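Local coordinates for protein phytase (Debaryomyces castellii, PDB 2GFI) that probably hydrolyses phytate (inositol hexakisphosphate) at the 3-phosphate, as a 3-phytase of the histidine acid phosphatase family, at residues Ala312-Glu315 / Leu316-Asp320. Residues are numbered along the deposited sequence; the frame is centred on the assembly and turned at random.
Sequences ASLE and LLNHD
The imidazole of His-319 presents an edge to the carbonyl oxygen of Glu-315, one turn earlier, which lies near the ring plane, but the modelled approach is too close to be relied on. The other flat group, the carboxamide of Asn-318, lies against the Leu-314 side chain, its CG 4.2 Å from Leu-314 CD1. Both belong to the C-terminal end of helix 302-318, which packs on the mixed sheet of this histidine phosphatase domain, and they illustrate how a helix finishes. Regular i to i+4 bonds, from Leu-316 N to Ala-312 O, Leu-317 N to Ser-313 O and Asn-318 N to Leu-314 O (2.9 Å), run on until the backbone breaks away at His-319. The last rung, from His-319 N to Glu-315 O, is weak, and the place of its acceptor is uncertain.

Side chains follow the same spacing. Leu-314 holds CG anti to its backbone nitrogen (chi1 176°), which carries its branched end forward to cross the Asn-318 side chain at a slant beside helix 412-423. Asn-318 also touches Leu-412 of that helix. Replacing Asn-318 with an alanine would probably strip Leu-314 CD1 of this neighbour and open a gap toward Leu-412, while the backbone bond could persist. On the buried side, Leu-316 and Leu-317 press against Gln-63 and Gln-65 of strand 59-69, and Ser-313 OG is satisfied by a hydrogen bond with Gln-65. Leu-317 O, near the helix end, is bonded by Lys-379 NZ. With CG anti to its own carbonyl carbon (chi1 -65°), Leu-317 leans toward the preceding turn, setting CG 3.3 Å from Ser-313 O and CD1 4.0 Å from Ser-313 OG.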
ATOM      1  N   ALA A 312      30.375 -11.011 -25.487  1.00 26.05           N
ATOM      2  CA  ALA A 312      31.172 -11.245 -24.291  1.00 26.06           C
ATOM      3  C   ALA A 312      30.368 -11.989 -23.240  1.00 26.38           C
ATOM      4  O   ALA A 312      30.819 -13.019 -22.692  1.00 26.07           O
ATOM      5  CB  ALA A 312      31.683  -9.917 -23.725  1.00 26.01           C
ATOM      6  N   SER A 313      29.162 -11.476 -22.985  1.00 26.01           N
ATOM      7  CA  SER A 313      28.192 -12.128 -22.112  1.00 26.40           C
ATOM      8  C   SER A 313      27.899 -13.571 -22.525  1.00 26.76           C
ATOM      9  O   SER A 313      27.776 -14.459 -21.675  1.00 25.93           O
ATOM     10  CB  SER A 313      26.887 -11.306 -22.060  1.00 26.20           C
ATOM     11  OG  SER A 313      25.765 -12.133 -21.816  1.00 24.99           O
ATOM     12  N   LEU A 314      27.757 -13.787 -23.831  1.00 27.98           N
ATOM     13  CA  LEU A 314      27.521 -15.132 -24.361  1.00 28.72           C
ATOM     14  C   LEU A 314      28.743 -16.033 -24.161  1.00 29.98           C
ATOM     15  O   LEU A 314      28.582 -17.183 -23.750  1.00 30.62           O
ATOM     16  CB  LEU A 314      27.092 -15.088 -25.835  1.00 28.87           C
ATOM     17  CG  LEU A 314      26.918 -16.480 -26.467  1.00 28.54           C
ATOM     18  CD1 LEU A 314      25.718 -17.185 -25.880  1.00 27.51           C
ATOM     19  CD2 LEU A 314      26.835 -16.404 -27.988  1.00 28.31           C
ATOM     20  N   GLU A 315      29.949 -15.515 -24.422  1.00 31.22           N
ATOM     21  CA  GLU A 315      31.184 -16.234 -24.103  1.00 33.77           C
ATOM     22  C   GLU A 315      31.186 -16.649 -22.637  1.00 32.29           C
ATOM     23  O   GLU A 315      31.547 -17.778 -22.320  1.00 32.73           O
ATOM     24  CB  GLU A 315      32.447 -15.405 -24.398  1.00 33.11           C
ATOM     25  CG  GLU A 315      32.678 -15.150 -25.869  1.00 37.83           C
ATOM     26  CD  GLU A 315      33.985 -14.415 -26.138  1.00 39.49           C
ATOM     27  OE1 GLU A 315      34.991 -14.694 -25.408  1.00 47.76           O
ATOM     28  OE2 GLU A 315      34.020 -13.569 -27.079  1.00 46.64           O
ATOM     29  N   LEU A 316      30.762 -15.757 -21.746  1.00 31.59           N
ATOM     30  CA  LEU A 316      30.680 -16.119 -20.331  1.00 30.68           C
ATOM     31  C   LEU A 316      29.684 -17.237 -20.055  1.00 30.28           C
ATOM     32  O   LEU A 316      29.956 -18.113 -19.244  1.00 29.90           O
ATOM     33  CB  LEU A 316      30.378 -14.898 -19.451  1.00 30.42           C
ATOM     34  CG  LEU A 316      31.466 -13.808 -19.375  1.00 29.99           C
ATOM     35  CD1 LEU A 316      30.943 -12.549 -18.728  1.00 26.85           C
ATOM     36  CD2 LEU A 316      32.623 -14.346 -18.578  1.00 30.54           C
ATOM     37  N   LEU A 317      28.529 -17.207 -20.713  1.00 30.54           N
ATOM     38  CA  LEU A 317      27.473 -18.212 -20.438  1.00 31.16           C
ATOM     39  C   LEU A 317      27.878 -19.580 -20.980  1.00 32.16           C
ATOM     40  O   LEU A 317      27.502 -20.614 -20.430  1.00 31.21           O
ATOM     41  CB  LEU A 317      26.130 -17.800 -21.046  1.00 29.98           C
ATOM     42  CG  LEU A 317      25.490 -16.532 -20.477  1.00 29.21           C
ATOM     43  CD1 LEU A 317      24.576 -15.903 -21.524  1.00 25.35           C
ATOM     44  CD2 LEU A 317      24.772 -16.810 -19.153  1.00 26.11           C
ATOM     45  N   ASN A 318      28.632 -19.543 -22.086  1.00 33.95           N
ATOM     46  CA  ASN A 318      29.084 -20.734 -22.772  1.00 35.52           C
ATOM     47  C   ASN A 318      30.184 -21.418 -22.019  1.00 36.98           C
ATOM     48  O   ASN A 318      30.361 -22.599 -22.153  1.00 37.25           O
ATOM     49  CB  ASN A 318      29.510 -20.418 -24.206  1.00 34.53           C
ATOM     50  CG  ASN A 318      28.332 -20.360 -25.144  1.00 33.38           C
ATOM     51  OD1 ASN A 318      28.399 -19.763 -26.222  1.00 33.32           O
ATOM     52  ND2 ASN A 318      27.239 -20.980 -24.745  1.00 31.33           N
ATOM     53  N   HIS A 319      30.886 -20.679 -21.179  1.00 39.40           N
ATOM     54  CA  HIS A 319      32.010 -21.234 -20.464  1.00 41.61           C
ATOM     55  C   HIS A 319      31.687 -21.671 -19.040  1.00 42.94           C
ATOM     56  O   HIS A 319      31.917 -20.943 -18.091  1.00 43.80           O
ATOM     57  CB  HIS A 319      33.212 -20.298 -20.582  1.00 41.74           C
ATOM     58  CG  HIS A 319      33.800 -20.282 -21.960  1.00 45.01           C
ATOM     59  ND1 HIS A 319      34.901 -21.044 -22.313  1.00 46.71           N
ATOM     60  CD2 HIS A 319      33.404 -19.648 -23.092  1.00 46.44           C
ATOM     61  CE1 HIS A 319      35.170 -20.854 -23.595  1.00 47.98           C
ATOM     62  NE2 HIS A 319      34.276 -20.013 -24.092  1.00 48.13           N
ATOM     63  N   ASP A 320      31.125 -22.874 -18.939  1.00 44.55           N
ATOM     64  CA  ASP A 320      30.895 -23.659 -17.706  1.00 46.72           C
ATOM     65  C   ASP A 320      31.900 -23.602 -16.581  1.00 46.03           C
ATOM     66  O   ASP A 320      31.513 -23.700 -15.422  1.00 46.33           O
ATOM     67  CB  ASP A 320      30.910 -25.163 -18.050  1.00 48.06           C
ATOM     68  CG  ASP A 320      29.746 -25.582 -18.845  1.00 50.40           C
ATOM     69  OD1 ASP A 320      28.900 -26.319 -18.270  1.00 56.63           O
ATOM     70  OD2 ASP A 320      29.589 -25.221 -20.047  1.00 58.51           O
TER